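Local coordinates for Ice-binding protein (Flavobacteriaceae bacterium, PDB 5UYT) that probably binds ice and restrains its growth through two tandem right-handed beta-helix domains of the ice-binding protein family, at residues N321-L326 with S351-N356; T24-I29 with F301-V306; G246-L251 with S271-A276; T220-T225 with E399-S404. All blocks are in the same frame, centred on the assembly; numbering follows the deposited sequence.

Contact 1 (N321-L326 with S351-N356)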
loop_
_atom_site.group_PDB
_atom_site.type_symbol
_atom_site.label_atom_id
_atom_site.label_comp_id
_atom_site.label_asym_id
_atom_site.label_seq_id
_atom_site.Cartn_x
_atom_site.Cartn_y
_atom_site.Cartn_z
ATOM N N ASN A 321 -2.349 13.877 4.204
ATOM C CA ASN A 321 -1.230 14.820 4.287
ATOM C C ASN A 321 -0.228 14.374 3.248
ATOM O O ASN A 321 0.342 13.260 3.371
ATOM C CB ASN A 321 -0.558 14.814 5.680
ATOM C CG ASN A 321 0.527 15.910 5.827
ATOM O OD1 ASN A 321 1.209 16.302 4.860
ATOM N ND2 ASN A 321 0.685 16.429 7.060
ATOM N N GLY A 322 -0.025 15.195 2.219
ATOM C CA GLY A 322 0.976 14.841 1.236
ATOM C C GLY A 322 0.458 13.699 0.369
ATOM O O GLY A 322 -0.691 13.718 -0.062
ATOM N N LYS A 323 1.323 12.709 0.157
ATOM C CA LYS A 323 1.070 11.711 -0.866
ATOM C C LYS A 323 0.645 10.353 -0.332
ATOM O O LYS A 323 1.236 9.850 0.642
ATOM C CB LYS A 323 2.363 11.503 -1.667
ATOM C CG LYS A 323 2.215 10.455 -2.794
ATOM C CD LYS A 323 3.386 10.373 -3.762
ATOM C CE LYS A 323 4.689 10.019 -3.084
ATOM N NZ LYS A 323 5.788 9.809 -4.093
ATOM N N VAL A 324 -0.346 9.764 -1.004
ATOM C CA VAL A 324 -0.615 8.324 -0.906
ATOM C C VAL A 324 -0.446 7.733 -2.312
ATOM O O VAL A 324 -0.888 8.333 -3.287
ATOM C CB VAL A 324 -2.018 8.035 -0.294
ATOM C CG1 VAL A 324 -3.151 8.597 -1.161
ATOM C CG2 VAL A 324 -2.205 6.538 -0.017
ATOM N N THR A 325 0.179 6.548 -2.390
ATOM C CA THR A 325 0.397 5.869 -3.658
ATOM C C THR A 325 -0.352 4.553 -3.688
ATOM O O THR A 325 -0.416 3.828 -2.655
ATOM C CB THR A 325 1.896 5.613 -3.856
ATOM O OG1 THR A 325 2.602 6.862 -3.896
ATOM C CG2 THR A 325 2.157 4.804 -5.155
ATOM N N LEU A 326 -0.964 4.278 -4.844
ATOM C CA LEU A 326 -1.692 3.030 -5.082
ATOM C C LEU A 326 -0.901 2.188 -6.073
ATOM O O LEU A 326 -0.658 2.603 -7.194
ATOM C CB LEU A 326 -3.129 3.339 -5.568
ATOM C CG LEU A 326 -3.842 4.326 -4.612
ATOM C CD1 LEU A 326 -5.198 4.661 -5.243
ATOM C CD2 LEU A 326 -4.033 3.719 -3.198
ATOM N N SER A 351 -1.656 14.539 -2.698
ATOM C CA SER A 351 -1.706 13.836 -3.968
ATOM C C SER A 351 -2.049 12.384 -3.786
ATOM O O SER A 351 -1.753 11.787 -2.735
ATOM C CB SER A 351 -0.390 13.998 -4.799
ATOM O OG SER A 351 0.764 13.480 -4.109
ATOM N N VAL A 352 -2.663 11.839 -4.824
ATOM C CA VAL A 352 -2.877 10.396 -4.960
ATOM C C VAL A 352 -2.069 10.019 -6.192
ATOM O O VAL A 352 -2.306 10.566 -7.278
ATOM C CB VAL A 352 -4.375 10.075 -5.174
ATOM C CG1 VAL A 352 -4.596 8.564 -5.369
ATOM C CG2 VAL A 352 -5.207 10.634 -4.003
ATOM N N GLU A 353 -1.098 9.101 -6.051
ATOM C CA GLU A 353 -0.322 8.683 -7.199
ATOM C C GLU A 353 -0.530 7.204 -7.474
ATOM O O GLU A 353 -0.865 6.449 -6.564
ATOM C CB GLU A 353 1.173 9.015 -6.993
ATOM C CG GLU A 353 1.367 10.522 -6.754
ATOM C CD GLU A 353 1.095 11.428 -7.959
ATOM O OE1 GLU A 353 1.048 10.921 -9.109
ATOM O OE2 GLU A 353 0.959 12.688 -7.754
ATOM N N LEU A 354 -0.374 6.829 -8.737
ATOM C CA LEU A 354 -0.648 5.466 -9.180
ATOM C C LEU A 354 0.633 4.902 -9.774
ATOM O O LEU A 354 1.308 5.574 -10.604
ATOM C CB LEU A 354 -1.756 5.490 -10.249
ATOM C CG LEU A 354 -3.048 6.203 -9.811
ATOM C CD1 LEU A 354 -4.102 6.203 -10.918
ATOM C CD2 LEU A 354 -3.667 5.590 -8.570
ATOM N N ILE A 355 0.987 3.685 -9.364
ATOM C CA ILE A 355 2.183 3.033 -9.893
ATOM C C ILE A 355 1.926 1.593 -10.296
ATOM O O ILE A 355 0.946 0.981 -9.870
ATOM C CB ILE A 355 3.412 3.083 -8.936
ATOM C CG1 ILE A 355 3.194 2.218 -7.670
ATOM C CG2 ILE A 355 3.745 4.524 -8.565
ATOM C CD1 ILE A 355 4.449 2.078 -6.806
ATOM N N ASN A 356 2.824 1.070 -11.131
ATOM C CA ASN A 356 2.863 -0.357 -11.492
ATOM C C ASN A 356 1.520 -0.827 -12.085
ATOM O O ASN A 356 1.030 -1.909 -11.768
ATOM C CB ASN A 356 3.287 -1.216 -10.293
ATOM C CG ASN A 356 4.699 -0.875 -9.813
ATOM O OD1 ASN A 356 5.540 -0.474 -10.616
ATOM N ND2 ASN A 356 4.957 -1.026 -8.509
#
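Lys323 to Leu326 pair residue for residue with Ser351 to Leu354 as parallel strands on successive coils of a right-handed beta-helix. Five backbone hydrogen bonds join them. Glu353 is gripped twice, its N bonding Val324 O and its O receiving Leu326 N at 2.8 Å. The first bond, Ser351 N to Gly322 O, is less regular: the donor stands 50° out of the carbonyl plane.

Apolar packing fills the face of Val324, Val352, Leu326 and Leu354. Leu326 CD1 touches Leu354 CD2 at 3.8 Å and Val352 CG1 at 4.0 Å, while Trp365 and Phe379 pack against Val352.

On the other face Lys323 and Glu353 meet through their carbons. Lys323 CG, anti to the backbone N (chi1 -180°), lies 3.6 Å from Ser351 OG. The lysine chain crosses that of Glu353 at about a right angle, CD lying 3.6 Å from Glu353 CG, but NZ stays 6.7 Å from Glu353 OE2, too far for a salt bridge. An alanine at Lys323 would keep CB against Ser351 OG, but without CG and CD, Glu353 CG would probably lose its support and be freer to turn. At the far end of the pairing, Thr325 CG2 rests 3.8 Å from Ile355 CG1.

Contact 2 (T24-I29 with F301-V306); sequences TGLSHI and FGQNLV
His28 turns its imidazole edge to the backbone of Gln303, with CE1 lying 3.1 Å from Gln303 O and that oxygen near the ring plane. Asn304 follows at the same ring: its CB is 4.1 Å from His28 CE1, and its carbonyl O approaches His28 ND1 obliquely at 3.6 Å. Beside the ring, Leu26 has CG anti to the backbone N (chi1 -177°), and from it CD2 comes to 4.0 Å from Gln303 O.

One step out, a type I' beta turn from Gly302 to Leu305 presents these carbonyls, closed by Leu305 N bonding Gly302 O at 3.0 Å. Gln303 NE2 is tied back to Ala300 O. An alanine at His28 would take away the ring, and Gln303 O and Asn304 CB would probably face a gap across the junction. Toward the strand ends, a water lies 2.7 Å from Val306 O and has at most a weak bond to Ile29 O.

The contact lies at the surface where the two beta-helix domains meet: strand 28-30 pairs with strand 198-200, whose Thr198 and Arg200 touch His28, while strand 305-307 forms the edge of a sheet continued by strands 323-327 and 351-355.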
loop_
_atom_site.group_PDB
_atom_site.type_symbol
_atom_site.label_atom_id
_atom_site.label_comp_id
_atom_site.label_asym_id
_atom_site.label_seq_id
_atom_site.Cartn_x
_atom_site.Cartn_y
_atom_site.Cartn_z
ATOM N N THR A 24 9.613 2.682 15.948
ATOM C CA THR A 24 9.844 4.086 16.291
ATOM C C THR A 24 9.850 4.907 15.014
ATOM O O THR A 24 10.446 4.488 14.021
ATOM C CB THR A 24 11.217 4.301 16.927
ATOM O OG1 THR A 24 11.347 3.461 18.084
ATOM C CG2 THR A 24 11.393 5.781 17.319
ATOM N N GLY A 25 9.224 6.087 15.059
ATOM C CA GLY A 25 9.243 7.000 13.921
ATOM C C GLY A 25 8.355 6.593 12.755
ATOM O O GLY A 25 7.463 5.743 12.887
ATOM N N LEU A 26 8.613 7.201 11.601
ATOM C CA LEU A 26 7.771 6.970 10.422
ATOM C C LEU A 26 8.334 5.790 9.631
ATOM O O LEU A 26 9.412 5.889 9.060
ATOM C CB LEU A 26 7.694 8.245 9.549
ATOM C CG LEU A 26 6.773 8.173 8.312
ATOM C CD1 LEU A 26 5.309 7.971 8.737
ATOM C CD2 LEU A 26 6.926 9.413 7.402
ATOM N N SER A 27 7.606 4.685 9.619
ATOM C CA SER A 27 8.029 3.475 8.918
ATOM C C SER A 27 6.968 3.139 7.880
ATOM O O SER A 27 5.772 3.461 8.070
ATOM C CB SER A 27 8.148 2.303 9.890
ATOM O OG SER A 27 9.313 2.445 10.716
ATOM N N HIS A 28 7.402 2.493 6.803
ATOM C CA HIS A 28 6.548 2.162 5.672
ATOM C C HIS A 28 6.591 0.640 5.511
ATOM O O HIS A 28 7.645 0.056 5.205
ATOM C CB HIS A 28 7.043 2.875 4.410
ATOM C CG HIS A 28 7.097 4.370 4.543
ATOM N ND1 HIS A 28 5.967 5.147 4.630
ATOM C CD2 HIS A 28 8.147 5.222 4.639
ATOM C CE1 HIS A 28 6.306 6.417 4.752
ATOM N NE2 HIS A 28 7.627 6.490 4.776
ATOM N N ILE A 29 5.469 -0.013 5.780
ATOM C CA ILE A 29 5.469 -1.482 5.865
ATOM C C ILE A 29 4.392 -2.036 4.968
ATOM O O ILE A 29 3.254 -1.585 5.057
ATOM C CB ILE A 29 5.141 -2.005 7.296
ATOM C CG1 ILE A 29 6.046 -1.358 8.384
ATOM C CG2 ILE A 29 5.161 -3.540 7.320
ATOM C CD1 ILE A 29 7.464 -1.869 8.430
ATOM N N PHE A 301 -2.953 9.694 7.618
ATOM C CA PHE A 301 -3.005 9.134 6.248
ATOM C C PHE A 301 -2.155 9.992 5.293
ATOM O O PHE A 301 -2.069 11.205 5.443
ATOM C CB PHE A 301 -4.496 9.104 5.811
ATOM C CG PHE A 301 -4.769 8.420 4.504
ATOM C CD1 PHE A 301 -4.566 7.030 4.335
ATOM C CD2 PHE A 301 -5.313 9.153 3.443
ATOM C CE1 PHE A 301 -4.878 6.425 3.090
ATOM C CE2 PHE A 301 -5.642 8.554 2.221
ATOM C CZ PHE A 301 -5.414 7.189 2.041
ATOM N N GLY A 302 -1.546 9.350 4.305
ATOM C CA GLY A 302 -0.597 10.039 3.421
ATOM C C GLY A 302 0.813 9.788 3.913
ATOM O O GLY A 302 1.176 8.667 4.285
ATOM N N GLN A 303 1.614 10.837 3.897
ATOM C CA GLN A 303 3.011 10.761 4.345
ATOM C C GLN A 303 3.743 9.636 3.636
ATOM O O GLN A 303 4.527 8.908 4.265
ATOM C CB GLN A 303 3.088 10.549 5.864
ATOM C CG GLN A 303 2.389 11.629 6.673
ATOM C CD GLN A 303 2.717 11.457 8.133
ATOM O OE1 GLN A 303 3.782 11.843 8.571
ATOM N NE2 GLN A 303 1.846 10.796 8.871
ATOM N N ASN A 304 3.483 9.508 2.336
ATOM C CA ASN A 304 4.146 8.536 1.470
ATOM C C ASN A 304 3.757 7.075 1.756
ATOM O O ASN A 304 4.515 6.140 1.445
ATOM C CB ASN A 304 5.674 8.778 1.480
ATOM C CG ASN A 304 6.011 10.252 1.352
ATOM O OD1 ASN A 304 6.648 10.845 2.225
ATOM N ND2 ASN A 304 5.549 10.858 0.302
ATOM N N LEU A 305 2.558 6.881 2.304
ATOM C CA LEU A 305 1.978 5.562 2.462
ATOM C C LEU A 305 1.805 4.972 1.066
ATOM O O LEU A 305 1.431 5.692 0.116
ATOM C CB LEU A 305 0.579 5.687 3.102
ATOM C CG LEU A 305 -0.286 4.471 3.452
ATOM C CD1 LEU A 305 0.400 3.538 4.457
ATOM C CD2 LEU A 305 -1.632 4.981 4.006
ATOM N N VAL A 306 2.072 3.676 0.944
ATOM C CA VAL A 306 1.804 2.950 -0.293
ATOM C C VAL A 306 0.792 1.855 0.037
ATOM O O VAL A 306 0.975 1.099 1.024
ATOM C CB VAL A 306 3.101 2.311 -0.859
ATOM C CG1 VAL A 306 2.835 1.568 -2.171
ATOM C CG2 VAL A 306 4.171 3.376 -1.069
HETATM O O HOH W 1 2.824 1.209 3.051
#

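Contact 3 (G246-L251 with S271-A276)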
loop_
_atom_site.group_PDB
_atom_site.type_symbol
_atom_site.label_atom_id
_atom_site.label_comp_id
_atom_site.label_asym_id
_atom_site.label_seq_id
_atom_site.Cartn_x
_atom_site.Cartn_y
_atom_site.Cartn_z
ATOM N N GLY A 246 -23.889 18.291 -12.348
ATOM C CA GLY A 246 -25.256 18.707 -12.010
ATOM C C GLY A 246 -25.660 18.295 -10.606
ATOM O O GLY A 246 -24.895 17.605 -9.912
ATOM N N THR A 247 -26.821 18.789 -10.178
ATOM C CA THR A 247 -27.443 18.297 -8.954
ATOM C C THR A 247 -28.867 17.802 -9.216
ATOM O O THR A 247 -29.581 18.330 -10.088
ATOM C CB THR A 247 -27.430 19.340 -7.820
ATOM O OG1 THR A 247 -28.050 18.753 -6.685
ATOM C CG2 THR A 247 -28.187 20.630 -8.207
ATOM N N ASN A 248 -29.277 16.771 -8.473
ATOM C CA ASN A 248 -30.676 16.333 -8.525
ATOM C C ASN A 248 -31.643 17.119 -7.632
ATOM O O ASN A 248 -32.866 16.949 -7.739
ATOM C CB ASN A 248 -30.840 14.837 -8.257
ATOM C CG ASN A 248 -32.140 14.297 -8.858
ATOM O OD1 ASN A 248 -32.493 14.639 -9.993
ATOM N ND2 ASN A 248 -32.894 13.515 -8.078
ATOM N N VAL A 249 -31.134 17.959 -6.736
ATOM C CA VAL A 249 -32.012 18.848 -5.949
ATOM C C VAL A 249 -31.309 20.187 -5.772
ATOM O O VAL A 249 -30.261 20.252 -5.128
ATOM C CB VAL A 249 -32.383 18.300 -4.545
ATOM C CG1 VAL A 249 -33.460 19.194 -3.900
ATOM C CG2 VAL A 249 -32.869 16.851 -4.611
ATOM N N GLY A 250 -31.907 21.255 -6.321
ATOM C CA GLY A 250 -31.300 22.579 -6.263
ATOM C C GLY A 250 -30.851 23.026 -7.656
ATOM O O GLY A 250 -31.414 22.588 -8.663
ATOM N N LEU A 251 -29.900 23.945 -7.704
ATOM C CA LEU A 251 -29.423 24.526 -8.962
ATOM C C LEU A 251 -27.936 24.313 -9.157
ATOM O O LEU A 251 -27.174 24.293 -8.191
ATOM C CB LEU A 251 -29.695 26.029 -8.971
ATOM C CG LEU A 251 -31.190 26.358 -8.877
ATOM C CD1 LEU A 251 -31.406 27.855 -8.686
ATOM C CD2 LEU A 251 -31.915 25.853 -10.119
ATOM N N SER A 271 -31.842 12.856 -16.378
ATOM C CA SER A 271 -30.467 12.379 -16.236
ATOM C C SER A 271 -29.962 12.488 -14.787
ATOM O O SER A 271 -29.351 11.549 -14.275
ATOM C CB SER A 271 -29.525 13.132 -17.187
ATOM O OG SER A 271 -28.177 12.770 -16.945
ATOM N N THR A 272 -30.193 13.632 -14.133
ATOM C CA THR A 272 -29.769 13.770 -12.731
ATOM C C THR A 272 -30.558 12.797 -11.827
ATOM O O THR A 272 -30.013 12.310 -10.847
ATOM C CB THR A 272 -29.870 15.218 -12.188
ATOM O OG1 THR A 272 -31.241 15.621 -12.115
ATOM C CG2 THR A 272 -29.059 16.195 -13.066
ATOM N N ALA A 273 -31.833 12.531 -12.156
ATOM C CA ALA A 273 -32.635 11.608 -11.353
ATOM C C ALA A 273 -32.061 10.194 -11.425
ATOM O O ALA A 273 -31.941 9.511 -10.388
ATOM C CB ALA A 273 -34.124 11.643 -11.762
ATOM N N GLN A 274 -31.669 9.773 -12.630
ATOM C CA GLN A 274 -31.107 8.437 -12.837
ATOM C C GLN A 274 -29.722 8.329 -12.221
ATOM O O GLN A 274 -29.369 7.285 -11.621
ATOM C CB GLN A 274 -31.067 8.058 -14.329
ATOM C CG GLN A 274 -30.552 6.634 -14.588
ATOM C CD GLN A 274 -31.456 5.551 -14.005
ATOM O OE1 GLN A 274 -32.674 5.632 -14.079
ATOM N NE2 GLN A 274 -30.852 4.520 -13.435
ATOM N N ALA A 275 -28.936 9.402 -12.364
ATOM C CA ALA A 275 -27.623 9.451 -11.726
ATOM C C ALA A 275 -27.752 9.332 -10.196
ATOM O O ALA A 275 -26.937 8.662 -9.566
ATOM C CB ALA A 275 -26.864 10.706 -12.112
ATOM N N ALA A 276 -28.733 10.004 -9.604
ATOM C CA ALA A 276 -28.890 9.944 -8.135
ATOM C C ALA A 276 -29.180 8.508 -7.659
ATOM O O ALA A 276 -28.649 8.062 -6.637
ATOM C CB ALA A 276 -30.007 10.886 -7.660
#
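Asn248 and Thr272 lock a loop that leaves strand 244-247 to the first turn of helix 270-288, which packs alongside the beta-helix. The joint is a single side-chain hydrogen bond. In Asn248, CG is anti to the backbone N (chi1 -157°) and so lies near the helix; the second torsion then turns OD1 to Thr272 and ND2 toward Ala276. Thr272 holds OG1 between its own N and carbonyl carbon (chi1 67°). The hydroxyl donates to Asn248 OD1 at 2.7 Å, tilted only 15° from the carbonyl plane.

The same rotamer sets Thr272 CG2 down beside the backbone of the strand, 3.7 Å from Thr247 O. Gly246 has backbone angles that call for glycine, because a CB would jam against the carbonyl O of the residue before; it would also come tight against Thr272 CG2. At the other end of the carboxamide, ND2 meets carbon, lying 3.8 Å from Ala273 CA and 3.9 Å from Ala276 CB. Ala273 N is also 3.1 Å from Asn248 OD1, but at an angle too poor for a hydrogen bond. Thr247 CB points away from the helix; its OG1 bonds outside the contact, with Gly231 O and Ser228 O.

Chemically, the Thr272 hydroxyl works in two directions, accepting from Asp269 N, just before the helix, while giving its proton to Asn248 OD1. A buried threonine is thus satisfied, and its hydroxyl links the helix start to the loop.

Contact 4 (T220-T225 with E399-S404); sequences TVVCYT and EGRVLS
Arg401 stretches from strand 397-404, just after the beta-helix chain turns a corner, into the backbone carbonyls of the 3-10 segment 220-223 and the residues after it. Its CB begins the contact 3.3 Å from Thr225 O. CG follows between the backbone N and carbonyl carbon (chi1 44°), and CD passes 3.3 Å from Tyr224 O. A bend at chi3 (75°) then sets NE to donate to Tyr224 O at 2.9 Å, nearly along the C=O axis and in the guanidinium plane. CZ carries the group over Val222, whose CA lies 4.0 Å away against one face. NH2 ends the run, donating to Val222 O at 2.8 Å, with that oxygen 31° out of the guanidinium plane, and touching Val222 CG2 at 3.5 Å. Both bonds are bent at the hydrogen. NH1 bonds Ser382 OG, and NH2 has a further weak bond to Thr419 O.

One buried cation thus clamps two carbonyls of the entering chain, which the disulfide from Cys223 to Cys422 also ties to the end of the modelled chain. Val402 N bonds Thr225 O at 2.8 Å. Both touching Phe227, Val221 and Leu403 meet tip to tip, CG1 to CD1 at 4.1 Å.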
loop_
_atom_site.group_PDB
_atom_site.type_symbol
_atom_site.label_atom_id
_atom_site.label_comp_id
_atom_site.label_asym_id
_atom_site.label_seq_id
_atom_site.Cartn_x
_atom_site.Cartn_y
_atom_site.Cartn_z
ATOM N N THR A 220 -25.213 5.099 -14.738
ATOM C CA THR A 220 -25.140 6.321 -15.556
ATOM C C THR A 220 -24.256 7.388 -14.907
ATOM O O THR A 220 -23.795 8.308 -15.583
ATOM C CB THR A 220 -26.528 6.925 -15.867
ATOM O OG1 THR A 220 -27.112 7.390 -14.632
ATOM C CG2 THR A 220 -27.471 5.898 -16.508
ATOM N N VAL A 221 -23.975 7.245 -13.613
ATOM C CA VAL A 221 -23.141 8.235 -12.941
ATOM C C VAL A 221 -21.656 8.169 -13.418
ATOM O O VAL A 221 -20.875 9.114 -13.196
ATOM C CB VAL A 221 -23.398 8.258 -11.398
ATOM C CG1 VAL A 221 -22.382 7.416 -10.667
ATOM C CG2 VAL A 221 -23.303 9.700 -10.886
ATOM N N VAL A 222 -21.303 7.110 -14.185
ATOM C CA VAL A 222 -20.000 7.056 -14.888
ATOM C C VAL A 222 -19.819 8.236 -15.876
ATOM O O VAL A 222 -18.685 8.642 -16.177
ATOM C CB VAL A 222 -19.764 5.713 -15.653
ATOM C CG1 VAL A 222 -20.504 5.673 -16.974
ATOM C CG2 VAL A 222 -18.270 5.474 -15.870
ATOM N N CYS A 223 -20.936 8.807 -16.334
ATOM C CA CYS A 223 -20.892 9.957 -17.244
ATOM C C CYS A 223 -20.799 11.296 -16.551
ATOM O O CYS A 223 -20.676 12.308 -17.238
ATOM C CB CYS A 223 -22.115 9.958 -18.186
ATOM S SG CYS A 223 -22.075 8.541 -19.315
ATOM N N TYR A 224 -20.852 11.308 -15.217
ATOM C CA TYR A 224 -20.722 12.571 -14.484
ATOM C C TYR A 224 -19.346 12.677 -13.850
ATOM O O TYR A 224 -18.747 11.666 -13.490
ATOM C CB TYR A 224 -21.777 12.656 -13.384
ATOM C CG TYR A 224 -23.145 13.083 -13.844
ATOM C CD1 TYR A 224 -23.581 14.399 -13.648
ATOM C CD2 TYR A 224 -24.020 12.175 -14.444
ATOM C CE1 TYR A 224 -24.842 14.786 -14.072
ATOM C CE2 TYR A 224 -25.284 12.553 -14.865
ATOM C CZ TYR A 224 -25.687 13.864 -14.656
ATOM O OH TYR A 224 -26.933 14.251 -15.036
ATOM N N THR A 225 -18.886 13.903 -13.668
ATOM C CA THR A 225 -17.634 14.159 -13.037
ATOM C C THR A 225 -17.830 14.867 -11.701
ATOM O O THR A 225 -17.040 14.651 -10.780
ATOM C CB THR A 225 -16.746 14.969 -13.994
ATOM O OG1 THR A 225 -16.618 14.220 -15.212
ATOM C CG2 THR A 225 -15.353 15.230 -13.399
ATOM N N GLU A 399 -8.678 13.283 -11.598
ATOM C CA GLU A 399 -8.793 12.274 -12.654
ATOM C C GLU A 399 -9.724 11.247 -12.035
ATOM O O GLU A 399 -9.312 10.421 -11.208
ATOM C CB GLU A 399 -7.429 11.677 -12.986
ATOM C CG GLU A 399 -7.397 10.645 -14.084
ATOM C CD GLU A 399 -6.017 10.012 -14.244
ATOM O OE1 GLU A 399 -5.059 10.495 -13.573
ATOM O OE2 GLU A 399 -5.869 9.048 -15.066
ATOM N N GLY A 400 -10.995 11.342 -12.403
ATOM C CA GLY A 400 -12.018 10.517 -11.741
ATOM C C GLY A 400 -13.259 11.378 -11.579
ATOM O O GLY A 400 -13.656 12.049 -12.498
ATOM N N ARG A 401 -13.882 11.344 -10.396
ATOM C CA ARG A 401 -15.118 12.101 -10.182
ATOM C C ARG A 401 -15.313 12.380 -8.716
ATOM O O ARG A 401 -14.794 11.668 -7.878
ATOM C CB ARG A 401 -16.373 11.427 -10.779
ATOM C CG ARG A 401 -16.505 9.944 -10.556
ATOM C CD ARG A 401 -17.642 9.327 -11.414
ATOM N NE ARG A 401 -17.357 9.160 -12.857
ATOM C CZ ARG A 401 -16.509 8.268 -13.375
ATOM N NH1 ARG A 401 -15.781 7.418 -12.591
ATOM N NH2 ARG A 401 -16.375 8.179 -14.699
ATOM N N VAL A 402 -16.069 13.433 -8.414
ATOM C CA VAL A 402 -16.420 13.700 -7.021
ATOM C C VAL A 402 -17.944 13.799 -6.934
ATOM O O VAL A 402 -18.555 14.620 -7.624
ATOM C CB VAL A 402 -15.801 15.020 -6.572
ATOM C CG1 VAL A 402 -16.280 15.319 -5.163
ATOM C CG2 VAL A 402 -14.258 14.925 -6.608
ATOM N N LEU A 403 -18.539 12.920 -6.127
ATOM C CA LEU A 403 -19.968 12.701 -6.098
ATOM C C LEU A 403 -20.384 12.774 -4.630
ATOM O O LEU A 403 -19.593 12.423 -3.772
ATOM C CB LEU A 403 -20.326 11.294 -6.648
ATOM C CG LEU A 403 -19.547 10.906 -7.929
ATOM C CD1 LEU A 403 -19.829 9.461 -8.247
ATOM C CD2 LEU A 403 -20.063 11.743 -9.091
ATOM N N SER A 404 -21.588 13.253 -4.344
ATOM C CA SER A 404 -22.123 13.132 -2.988
ATOM C C SER A 404 -23.566 12.751 -3.091
ATOM O O SER A 404 -24.320 13.329 -3.900
ATOM C CB SER A 404 -22.041 14.429 -2.158
ATOM O OG SER A 404 -22.610 14.160 -0.858
#

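How the contacts relate
The set illustrates how a solenoid is held together at several scales. Contact 2 bridges the two ice-binding-like domains, whereas the other three belong to the second beta-helix. Contacts 1 and 2, with centres about 12 Å apart, share the sheet of strands 305-307, 323-327 and 351-355. Contacts 3 and 4 are equally close and touch through Ser271 and Tyr224; strands 244-247 and 224-228 are neighbours there. Between these pairs, contacts 2 and 3 have centres about 39 Å apart. Along the chain, segment 220-225 opens contact 4, which encloses contacts 3 and 1 before 399-404 closes it, so the domain's entry is fixed to a late coil.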